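PDB 4K7C: aminopeptidase C, which probably removes amino acids from the N-terminal ends of peptides, acting as a cysteine aminopeptidase of the papain-like C1 family. Local coordinates for residues A[78-87]-A[249-257]; A[323-334]-A[397-407]. All coordinates share one frame; numbering follows the deposited sequence. Where two conformers were deposited one is given.

Contact 1. Residues A[78-87]-A[249-257]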
loop_
_atom_site.group_PDB
_atom_site.type_symbol
_atom_site.label_atom_id
_atom_site.label_comp_id
_atom_site.label_asym_id
_atom_site.label_seq_id
_atom_site.Cartn_x
_atom_site.Cartn_y
_atom_site.Cartn_z
ATOM N N THR A 78 -5.225 29.309 19.627
ATOM C CA THR A 78 -5.795 30.660 19.892
ATOM C C THR A 78 -4.655 31.697 19.861
ATOM O O THR A 78 -4.779 32.713 19.194
ATOM C CB THR A 78 -6.636 30.816 21.163
ATOM O OG1 THR A 78 -5.914 30.584 22.369
ATOM C CG2 THR A 78 -7.888 29.833 21.086
HETATM N N MSE A 79 -3.536 31.340 20.450
HETATM C CA MSE A 79 -2.363 32.293 20.552
HETATM C C MSE A 79 -1.711 32.462 19.212
HETATM O O MSE A 79 -1.453 33.567 18.774
HETATM C CB MSE A 79 -1.414 31.639 21.561
HETATM C CG MSE A 79 -1.937 31.747 22.944
HETATM SE SE MSE A 79 -0.749 30.866 24.206
HETATM C CE MSE A 79 -2.060 30.953 25.592
ATOM N N ARG A 80 -1.489 31.355 18.494
ATOM C CA ARG A 80 -0.762 31.419 17.211
ATOM C C ARG A 80 -1.582 32.089 16.134
ATOM O O ARG A 80 -0.991 32.652 15.208
ATOM C CB ARG A 80 -0.318 30.036 16.722
ATOM C CG ARG A 80 -1.411 29.231 16.003
ATOM C CD ARG A 80 -0.983 27.774 16.017
ATOM N NE ARG A 80 -1.950 26.881 15.373
ATOM C CZ ARG A 80 -1.925 26.526 14.099
ATOM N NH1 ARG A 80 -0.914 26.886 13.311
ATOM N NH2 ARG A 80 -2.875 25.703 13.647
ATOM N N HIS A 81 -2.909 32.041 16.215
ATOM C CA HIS A 81 -3.688 32.820 15.195
ATOM C C HIS A 81 -3.485 34.367 15.420
ATOM O O HIS A 81 -3.440 35.136 14.471
ATOM C CB HIS A 81 -5.161 32.408 15.133
ATOM C CG HIS A 81 -5.380 30.955 14.836
ATOM N ND1 HIS A 81 -4.633 30.260 13.905
ATOM C CD2 HIS A 81 -6.250 30.063 15.359
ATOM C CE1 HIS A 81 -5.050 28.994 13.873
ATOM N NE2 HIS A 81 -5.997 28.846 14.772
ATOM N N GLY A 82 -3.361 34.775 16.685
ATOM C CA GLY A 82 -2.963 36.132 17.032
ATOM C C GLY A 82 -1.621 36.521 16.424
ATOM O O GLY A 82 -1.506 37.536 15.736
ATOM N N ILE A 83 -0.636 35.623 16.572
ATOM C CA ILE A 83 0.694 35.874 16.023
ATOM C C ILE A 83 0.680 35.983 14.534
ATOM O O ILE A 83 1.325 36.909 13.900
ATOM C CB ILE A 83 1.672 34.768 16.459
ATOM C CG1 ILE A 83 1.853 34.809 17.963
ATOM C CG2 ILE A 83 3.013 34.896 15.748
ATOM C CD1 ILE A 83 2.696 33.654 18.517
ATOM N N GLN A 84 -0.000 35.026 13.913
ATOM C CA GLN A 84 -0.082 34.972 12.433
ATOM C C GLN A 84 -0.665 36.287 11.866
ATOM O O GLN A 84 -0.198 36.760 10.865
ATOM C CB GLN A 84 -1.069 33.844 11.984
ATOM C CG GLN A 84 -0.568 32.427 12.274
ATOM C CD GLN A 84 -1.647 31.335 12.251
ATOM O OE1 GLN A 84 -2.865 31.580 12.171
ATOM N NE2 GLN A 84 -1.189 30.152 12.395
ATOM N N ALA A 85 -1.713 36.797 12.483
ATOM C CA ALA A 85 -2.344 37.990 12.007
ATOM C C ALA A 85 -1.470 39.223 12.294
ATOM O O ALA A 85 -1.105 39.937 11.358
ATOM C CB ALA A 85 -3.752 38.143 12.588
ATOM N N GLN A 86 -1.014 39.359 13.537
ATOM C CA GLN A 86 -0.237 40.554 13.925
ATOM C C GLN A 86 1.120 40.636 13.202
ATOM O O GLN A 86 1.528 41.702 12.802
ATOM C CB GLN A 86 -0.040 40.565 15.443
ATOM C CG GLN A 86 0.641 41.808 16.007
ATOM C CD GLN A 86 0.737 41.817 17.557
ATOM O OE1 GLN A 86 0.190 40.949 18.261
ATOM N NE2 GLN A 86 1.454 42.811 18.089
ATOM N N PHE A 87 1.853 39.519 13.077
ATOM C CA PHE A 87 3.228 39.511 12.550
ATOM C C PHE A 87 3.291 39.020 11.132
ATOM O O PHE A 87 4.348 38.947 10.501
ATOM C CB PHE A 87 4.161 38.694 13.500
ATOM C CG PHE A 87 4.341 39.331 14.822
ATOM C CD1 PHE A 87 5.337 40.297 14.987
ATOM C CD2 PHE A 87 3.448 39.094 15.859
ATOM C CE1 PHE A 87 5.518 40.927 16.176
ATOM C CE2 PHE A 87 3.606 39.767 17.105
ATOM C CZ PHE A 87 4.630 40.707 17.230
ATOM N N PHE A 249 6.943 35.024 24.579
ATOM C CA PHE A 249 5.539 35.148 24.897
ATOM C C PHE A 249 5.096 36.606 25.006
ATOM O O PHE A 249 4.077 37.015 24.413
ATOM C CB PHE A 249 5.133 34.383 26.138
ATOM C CG PHE A 249 3.639 34.496 26.441
ATOM C CD1 PHE A 249 2.719 33.702 25.783
ATOM C CD2 PHE A 249 3.167 35.467 27.350
ATOM C CE1 PHE A 249 1.367 33.888 25.995
ATOM C CE2 PHE A 249 1.810 35.593 27.627
ATOM C CZ PHE A 249 0.917 34.844 26.934
ATOM N N LYS A 250 5.817 37.381 25.815
ATOM C CA LYS A 250 5.452 38.784 26.050
ATOM C C LYS A 250 5.412 39.589 24.747
ATOM O O LYS A 250 4.523 40.369 24.547
ATOM C CB LYS A 250 6.386 39.406 27.121
ATOM C CG LYS A 250 6.239 38.767 28.516
ATOM C CD LYS A 250 7.165 39.404 29.585
ATOM C CE LYS A 250 6.482 39.449 30.951
ATOM N NZ LYS A 250 6.843 38.204 31.637
ATOM N N LYS A 251 6.349 39.361 23.826
ATOM C CA LYS A 251 6.440 40.147 22.590
ATOM C C LYS A 251 5.506 39.715 21.471
ATOM O O LYS A 251 4.846 40.574 20.865
ATOM C CB LYS A 251 7.879 40.190 22.096
ATOM C CG LYS A 251 8.095 40.918 20.783
ATOM C CD LYS A 251 9.557 41.166 20.491
ATOM C CE LYS A 251 9.774 41.719 19.079
ATOM N NZ LYS A 251 11.239 41.847 18.834
ATOM N N TYR A 252 5.385 38.408 21.275
ATOM C CA TYR A 252 4.647 37.876 20.129
ATOM C C TYR A 252 3.193 37.562 20.433
ATOM O O TYR A 252 2.359 37.658 19.534
ATOM C CB TYR A 252 5.446 36.690 19.459
ATOM C CG TYR A 252 6.648 37.128 18.789
ATOM C CD1 TYR A 252 6.605 37.544 17.429
ATOM C CD2 TYR A 252 7.883 37.187 19.466
ATOM C CE1 TYR A 252 7.772 38.000 16.804
ATOM C CE2 TYR A 252 9.062 37.644 18.835
ATOM C CZ TYR A 252 8.983 38.066 17.509
ATOM O OH TYR A 252 10.121 38.549 16.839
ATOM N N VAL A 253 2.880 37.290 21.705
ATOM C CA VAL A 253 1.505 37.057 22.096
ATOM C C VAL A 253 0.991 38.232 22.914
ATOM O O VAL A 253 -0.003 38.866 22.541
ATOM C CB VAL A 253 1.350 35.704 22.859
ATOM C CG1 VAL A 253 -0.134 35.409 23.133
ATOM C CG2 VAL A 253 1.834 34.547 21.993
ATOM N N GLY A 254 1.599 38.506 24.060
ATOM C CA GLY A 254 1.308 39.763 24.740
ATOM C C GLY A 254 0.027 39.806 25.562
ATOM O O GLY A 254 -0.381 40.892 26.009
ATOM N N TRP A 255 -0.581 38.635 25.848
ATOM C CA TRP A 255 -1.783 38.564 26.655
ATOM C C TRP A 255 -1.501 38.670 28.144
ATOM O O TRP A 255 -0.417 38.374 28.583
ATOM C CB TRP A 255 -2.492 37.230 26.400
ATOM C CG TRP A 255 -2.905 36.997 25.044
ATOM C CD1 TRP A 255 -2.785 37.813 23.999
ATOM C CD2 TRP A 255 -3.548 35.799 24.546
ATOM N NE1 TRP A 255 -3.317 37.239 22.869
ATOM C CE2 TRP A 255 -3.778 35.988 23.190
ATOM C CE3 TRP A 255 -3.944 34.616 25.141
ATOM C CZ2 TRP A 255 -4.393 35.001 22.372
ATOM C CZ3 TRP A 255 -4.563 33.629 24.334
ATOM C CH2 TRP A 255 -4.789 33.861 22.972
ATOM N N ASN A 256 -2.504 39.189 28.855
ATOM C CA ASN A 256 -2.588 39.085 30.280
ATOM C C ASN A 256 -3.567 37.966 30.498
ATOM O O ASN A 256 -4.789 38.120 30.238
ATOM C CB ASN A 256 -3.056 40.387 30.904
ATOM C CG ASN A 256 -3.233 40.263 32.377
ATOM O OD1 ASN A 256 -3.009 39.215 32.988
ATOM N ND2 ASN A 256 -3.650 41.345 32.982
ATOM N N LEU A 257 -3.003 36.884 31.024
ATOM C CA LEU A 257 -3.696 35.623 31.187
ATOM C C LEU A 257 -4.786 35.735 32.241
ATOM O O LEU A 257 -5.766 34.970 32.208
ATOM C CB LEU A 257 -2.738 34.470 31.427
ATOM C CG LEU A 257 -1.935 34.139 30.147
ATOM C CD1 LEU A 257 -0.831 33.167 30.499
ATOM C CD2 LEU A 257 -2.747 33.638 28.960
HETATM O O HOH W 1 -0.162 38.169 18.588
HETATM O O HOH W 2 1.924 41.313 20.681
#

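Contact 2. Residues A[323-334]-A[397-407]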
loop_
_atom_site.group_PDB
_atom_site.type_symbol
_atom_site.label_atom_id
_atom_site.label_comp_id
_atom_site.label_asym_id
_atom_site.label_seq_id
_atom_site.Cartn_x
_atom_site.Cartn_y
_atom_site.Cartn_z
ATOM N N GLN A 323 -19.553 11.894 21.048
ATOM C CA GLN A 323 -21.039 11.872 20.958
ATOM C C GLN A 323 -21.505 12.315 19.594
ATOM O O GLN A 323 -21.085 13.377 19.097
ATOM C CB GLN A 323 -21.631 12.790 21.983
ATOM C CG GLN A 323 -21.363 12.338 23.400
ATOM C CD GLN A 323 -22.214 11.134 23.870
ATOM O OE1 GLN A 323 -23.187 10.730 23.220
ATOM N NE2 GLN A 323 -21.880 10.618 25.014
ATOM N N SER A 324 -22.379 11.506 18.970
ATOM C CA SER A 324 -23.193 11.949 17.807
ATOM C C SER A 324 -22.332 12.691 16.784
ATOM O O SER A 324 -22.578 13.799 16.320
ATOM C CB SER A 324 -24.461 12.682 18.316
ATOM O OG SER A 324 -25.306 13.037 17.276
ATOM N N SER A 325 -21.279 11.980 16.361
ATOM C CA SER A 325 -20.277 12.543 15.541
ATOM C C SER A 325 -19.750 11.598 14.459
ATOM O O SER A 325 -19.534 10.440 14.693
ATOM C CB SER A 325 -19.075 13.068 16.378
ATOM O OG SER A 325 -18.509 12.026 17.103
ATOM N N ASP A 326 -19.487 12.153 13.294
ATOM C CA ASP A 326 -18.726 11.429 12.271
ATOM C C ASP A 326 -17.326 12.136 12.270
ATOM O O ASP A 326 -17.178 13.223 11.738
ATOM C CB ASP A 326 -19.361 11.533 10.893
ATOM C CG ASP A 326 -18.562 10.851 9.804
ATOM O OD1 ASP A 326 -17.294 10.781 9.903
ATOM O OD2 ASP A 326 -19.191 10.447 8.777
ATOM N N ARG A 327 -16.359 11.440 12.841
ATOM C CA ARG A 327 -15.009 11.989 13.071
ATOM C C ARG A 327 -14.056 11.900 11.908
ATOM O O ARG A 327 -12.927 12.407 11.994
ATOM C CB ARG A 327 -14.443 11.358 14.353
ATOM C CG ARG A 327 -15.308 11.846 15.482
ATOM C CD ARG A 327 -14.883 11.477 16.844
ATOM N NE ARG A 327 -14.912 10.059 17.151
ATOM C CZ ARG A 327 -15.993 9.266 17.203
ATOM N NH1 ARG A 327 -17.256 9.634 16.852
ATOM N NH2 ARG A 327 -15.779 8.024 17.611
ATOM N N GLN A 328 -14.519 11.320 10.810
ATOM C CA GLN A 328 -13.817 11.357 9.565
ATOM C C GLN A 328 -14.269 12.522 8.735
ATOM O O GLN A 328 -13.410 13.306 8.232
ATOM C CB GLN A 328 -13.905 9.975 8.800
ATOM C CG GLN A 328 -13.247 10.034 7.426
ATOM C CD GLN A 328 -11.726 10.341 7.510
ATOM O OE1 GLN A 328 -11.203 11.177 6.736
ATOM N NE2 GLN A 328 -11.042 9.701 8.491
ATOM N N LEU A 329 -15.565 12.671 8.526
ATOM C CA LEU A 329 -16.123 13.767 7.743
ATOM C C LEU A 329 -16.083 15.061 8.565
ATOM O O LEU A 329 -16.222 16.100 8.014
ATOM C CB LEU A 329 -17.508 13.491 7.265
ATOM C CG LEU A 329 -17.552 12.337 6.304
ATOM C CD1 LEU A 329 -19.001 12.097 5.867
ATOM C CD2 LEU A 329 -16.632 12.553 5.074
ATOM N N GLY A 330 -15.923 14.922 9.875
ATOM C CA GLY A 330 -15.944 16.087 10.807
ATOM C C GLY A 330 -17.257 16.773 11.018
ATOM O O GLY A 330 -17.296 17.961 11.157
ATOM N N ILE A 331 -18.303 15.970 11.151
ATOM C CA ILE A 331 -19.612 16.498 11.387
ATOM C C ILE A 331 -20.045 16.101 12.806
ATOM O O ILE A 331 -20.075 14.884 13.170
ATOM C CB ILE A 331 -20.605 15.897 10.352
ATOM C CG1 ILE A 331 -20.278 16.308 8.935
ATOM C CG2 ILE A 331 -22.026 16.350 10.705
ATOM C CD1 ILE A 331 -21.025 15.590 7.838
ATOM N N LEU A 332 -20.370 17.128 13.601
ATOM C CA LEU A 332 -20.818 16.968 14.948
ATOM C C LEU A 332 -22.282 17.464 14.931
ATOM O O LEU A 332 -22.533 18.668 14.919
ATOM C CB LEU A 332 -19.960 17.835 15.878
ATOM C CG LEU A 332 -18.433 17.752 15.805
ATOM C CD1 LEU A 332 -17.650 18.607 16.822
ATOM C CD2 LEU A 332 -18.006 16.326 15.945
ATOM N N ASP A 333 -23.247 16.565 14.881
ATOM C CA ASP A 333 -24.621 16.955 14.679
ATOM C C ASP A 333 -25.439 15.832 15.331
ATOM O O ASP A 333 -25.211 14.623 15.096
ATOM C CB ASP A 333 -24.986 17.159 13.164
ATOM C CG ASP A 333 -26.419 17.653 12.926
ATOM O OD1 ASP A 333 -27.175 17.952 13.934
ATOM O OD2 ASP A 333 -26.782 17.684 11.704
ATOM N N THR A 334 -26.376 16.252 16.197
ATOM C CA THR A 334 -27.364 15.348 16.770
ATOM C C THR A 334 -28.124 14.555 15.672
ATOM O O THR A 334 -28.615 13.498 15.963
ATOM C CB THR A 334 -28.372 16.103 17.622
ATOM O OG1 THR A 334 -28.925 17.148 16.849
ATOM C CG2 THR A 334 -27.740 16.651 18.851
ATOM N N PHE A 397 -13.847 21.014 11.481
ATOM C CA PHE A 397 -15.086 20.266 11.759
ATOM C C PHE A 397 -16.242 21.309 11.729
ATOM O O PHE A 397 -15.984 22.524 11.684
ATOM C CB PHE A 397 -14.967 19.579 13.103
ATOM C CG PHE A 397 -14.295 18.217 13.089
ATOM C CD1 PHE A 397 -13.276 17.920 12.253
ATOM C CD2 PHE A 397 -14.657 17.281 14.041
ATOM C CE1 PHE A 397 -12.659 16.674 12.272
ATOM C CE2 PHE A 397 -14.072 16.050 14.054
ATOM C CZ PHE A 397 -13.078 15.750 13.157
ATOM N N VAL A 398 -17.480 20.819 11.757
ATOM C CA VAL A 398 -18.652 21.660 11.819
ATOM C C VAL A 398 -19.557 21.049 12.876
ATOM O O VAL A 398 -19.737 19.783 12.921
ATOM C CB VAL A 398 -19.294 21.844 10.469
ATOM C CG1 VAL A 398 -19.516 20.504 9.800
ATOM C CG2 VAL A 398 -20.610 22.606 10.609
ATOM N N ALA A 399 -20.140 21.900 13.764
ATOM C CA ALA A 399 -20.983 21.415 14.851
ATOM C C ALA A 399 -22.319 22.110 14.713
ATOM O O ALA A 399 -22.350 23.360 14.524
ATOM C CB ALA A 399 -20.427 21.751 16.205
ATOM N N SER A 400 -23.407 21.331 14.728
ATOM C CA SER A 400 -24.714 21.922 14.649
ATOM C C SER A 400 -25.001 22.642 15.994
ATOM O O SER A 400 -24.437 22.313 17.043
ATOM C CB SER A 400 -25.852 20.881 14.354
ATOM O OG SER A 400 -26.062 20.037 15.458
ATOM N N ASP A 401 -25.920 23.613 15.943
ATOM C CA ASP A 401 -26.298 24.307 17.160
ATOM C C ASP A 401 -26.952 23.318 18.152
ATOM O O ASP A 401 -26.716 23.375 19.366
ATOM C CB ASP A 401 -27.213 25.485 16.842
ATOM C CG ASP A 401 -27.240 26.448 18.001
ATOM O OD1 ASP A 401 -26.140 26.818 18.382
ATOM O OD2 ASP A 401 -28.333 26.714 18.578
ATOM N N ALA A 402 -27.744 22.335 17.663
ATOM C CA ALA A 402 -28.261 21.324 18.600
ATOM C C ALA A 402 -27.197 20.514 19.287
ATOM O O ALA A 402 -27.331 20.145 20.478
ATOM C CB ALA A 402 -29.288 20.427 17.888
ATOM N N TRP A 403 -26.161 20.148 18.517
ATOM C CA TRP A 403 -25.041 19.446 19.067
ATOM C C TRP A 403 -24.335 20.274 20.126
ATOM O O TRP A 403 -23.983 19.749 21.150
ATOM C CB TRP A 403 -24.033 19.008 17.973
ATOM C CG TRP A 403 -23.013 17.965 18.414
ATOM C CD1 TRP A 403 -23.096 16.609 18.234
ATOM C CD2 TRP A 403 -21.759 18.192 19.086
ATOM N NE1 TRP A 403 -21.965 15.987 18.710
ATOM C CE2 TRP A 403 -21.132 16.940 19.235
ATOM C CE3 TRP A 403 -21.132 19.329 19.578
ATOM C CZ2 TRP A 403 -19.913 16.774 19.876
ATOM C CZ3 TRP A 403 -19.875 19.165 20.179
ATOM C CH2 TRP A 403 -19.298 17.901 20.334
ATOM N N PHE A 404 -24.089 21.526 19.828
ATOM C CA PHE A 404 -23.391 22.460 20.783
ATOM C C PHE A 404 -24.204 22.474 22.107
ATOM O O PHE A 404 -23.655 22.305 23.184
ATOM C CB PHE A 404 -23.431 23.853 20.123
ATOM C CG PHE A 404 -22.622 24.878 20.824
ATOM C CD1 PHE A 404 -21.502 25.368 20.201
ATOM C CD2 PHE A 404 -22.914 25.309 22.137
ATOM C CE1 PHE A 404 -20.703 26.321 20.820
ATOM C CE2 PHE A 404 -22.098 26.290 22.761
ATOM C CZ PHE A 404 -21.007 26.781 22.060
ATOM N N ASP A 405 -25.514 22.606 22.010
ATOM C CA ASP A 405 -26.376 22.612 23.212
ATOM C C ASP A 405 -26.157 21.440 24.110
ATOM O O ASP A 405 -26.163 21.527 25.326
ATOM C CB ASP A 405 -27.880 22.731 22.843
ATOM C CG ASP A 405 -28.261 24.082 22.287
ATOM O OD1 ASP A 405 -27.430 25.016 22.275
ATOM O OD2 ASP A 405 -29.411 24.214 21.805
ATOM N N GLN A 406 -26.054 20.270 23.504
ATOM C CA GLN A 406 -25.978 19.076 24.262
ATOM C C GLN A 406 -24.581 18.740 24.735
ATOM O O GLN A 406 -24.401 18.259 25.847
ATOM C CB GLN A 406 -26.471 17.863 23.425
ATOM C CG GLN A 406 -27.931 17.742 23.003
ATOM C CD GLN A 406 -28.883 17.979 24.143
ATOM O OE1 GLN A 406 -28.762 17.445 25.252
ATOM N NE2 GLN A 406 -29.816 18.803 23.876
ATOM N N PHE A 407 -23.559 18.948 23.882
ATOM C CA PHE A 407 -22.295 18.302 24.077
ATOM C C PHE A 407 -21.091 19.230 24.304
ATOM O O PHE A 407 -19.991 18.747 24.588
ATOM C CB PHE A 407 -21.959 17.275 22.945
ATOM C CG PHE A 407 -22.987 16.198 22.842
ATOM C CD1 PHE A 407 -23.283 15.402 23.950
ATOM C CD2 PHE A 407 -23.789 16.083 21.743
ATOM C CE1 PHE A 407 -24.278 14.411 23.870
ATOM C CE2 PHE A 407 -24.789 15.108 21.669
ATOM C CZ PHE A 407 -25.026 14.276 22.747
#

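Contact 1. Residues A[78-87]-A[249-257]
CG of Met-79, a selenomethionine, is anti to its carbonyl carbon (chi1 -73°), with an extended chain beyond. This puts Met-79 CG over a face of the Trp-255 indole, 3.9 Å from the centroid of its six-membered ring, a CH-pi contact. Met-79 SE reaches the edge of the Phe-249 ring, 4.1 Å from Phe-249 CE1, a Met-aromatic contact. Thr-78 OG1 meets the indole edge, 3.5 Å from Trp-255 CH2, and is hydrogen-bonded to Ala-75 O.

Ile-83 CD1 packs 3.7 Å from Val-253 CG2. Tyr-252 CD1 lies over the centre of the Phe-87 ring, 3.7 Å from Phe-87 CZ, with the ring planes at 45°.

No direct hydrogen bond joins the segments. Two waters donate to Gln-86 OE1, one also to Tyr-252 O (2.7 Å), the other to Lys-251 O (3.0 Å). They satisfy carbonyls just before Gly-254 leaves helical geometry.

The C-terminal half of helix 70-87 thus packs on the end of helix 245-253 and the following loop, mostly through apolar groups. The axes of 78-87 and 249-253 are inclined at 65°. Ile-149 of helix 142-152 touches Met-79, Phe-249 and Leu-257. Tyr-252 OH hydrogen-bonds Asp-240 OD2 on strand 237-243, and Lys-251 NZ forms a salt bridge with it.

Contact 2. Residues A[323-334]-A[397-407]
The Trp-403 indole lies between Leu-332 CB, over the centre of one face, and Phe-407 CB, nearer the rim of the opposite face. Gln-323 O is at its edge, in the ring plane, and accepts from Trp-403 NE1 (2.8 Å, 160° at the hydrogen). The Phe-407 ring has Gln-323 CB 3.5 Å from its centroid on one face and Gln-406 CB on the other. The Gln-323 amide is turned only 8° from that ring, and its NE2 is hydrogen-bonded to Glu-359 OE2. Gly-330 CA sits 3.4 Å from the Phe-397 ring centroid, almost on the normal, with Leu-332 CD2 at the ring edge. Gly-330 has positive phi and forms a G1 beta bulge with Ile-331 opposite Asp-326.

The strands run parallel. Val-398 N donates to Gly-330 O, Leu-332 N to Val-398 O, and Ser-400 N to Leu-332 O.

Ser-400 is the N-cap of helix 401-407. Its OG stands between the backbone N and the carbonyl carbon (chi1 70°), where it accepts from Trp-403 N and donates to Asp-333 OD1 (2.8 Å), from above the carboxylate plane. Asp-333 OD2 is hydrogen-bonded to Ser-44 OG.

Strand 396-400 runs between 331-332 and the antiparallel 377-384. Ile-331 touches helix 42-47, and Phe-404 of helix 401-407 packs on helix 298-310.

The two contacts do not touch: their centres are 29 Å apart and their nearest atoms about 12 Å. They follow each other along the chain. Contact 1 uses helix 70-87, which probably corresponds to the helix that carries the catalytic cysteine at its start in papain-like peptidases. Contact 2 belongs to the strand-rich part of the fold. Its Phe-397 touches Asn-385, probably the counterpart of the papain family's active-site asparagine. The preceding Glu-384, at the end of strand 377-384, forms a salt bridge with Arg-80 and a hydrogen bond with His-81 of contact 1. Glycerol, probably from crystallisation, hydrogen-bonds Arg-80 NH1 and also lies near the Trp-255 side chain.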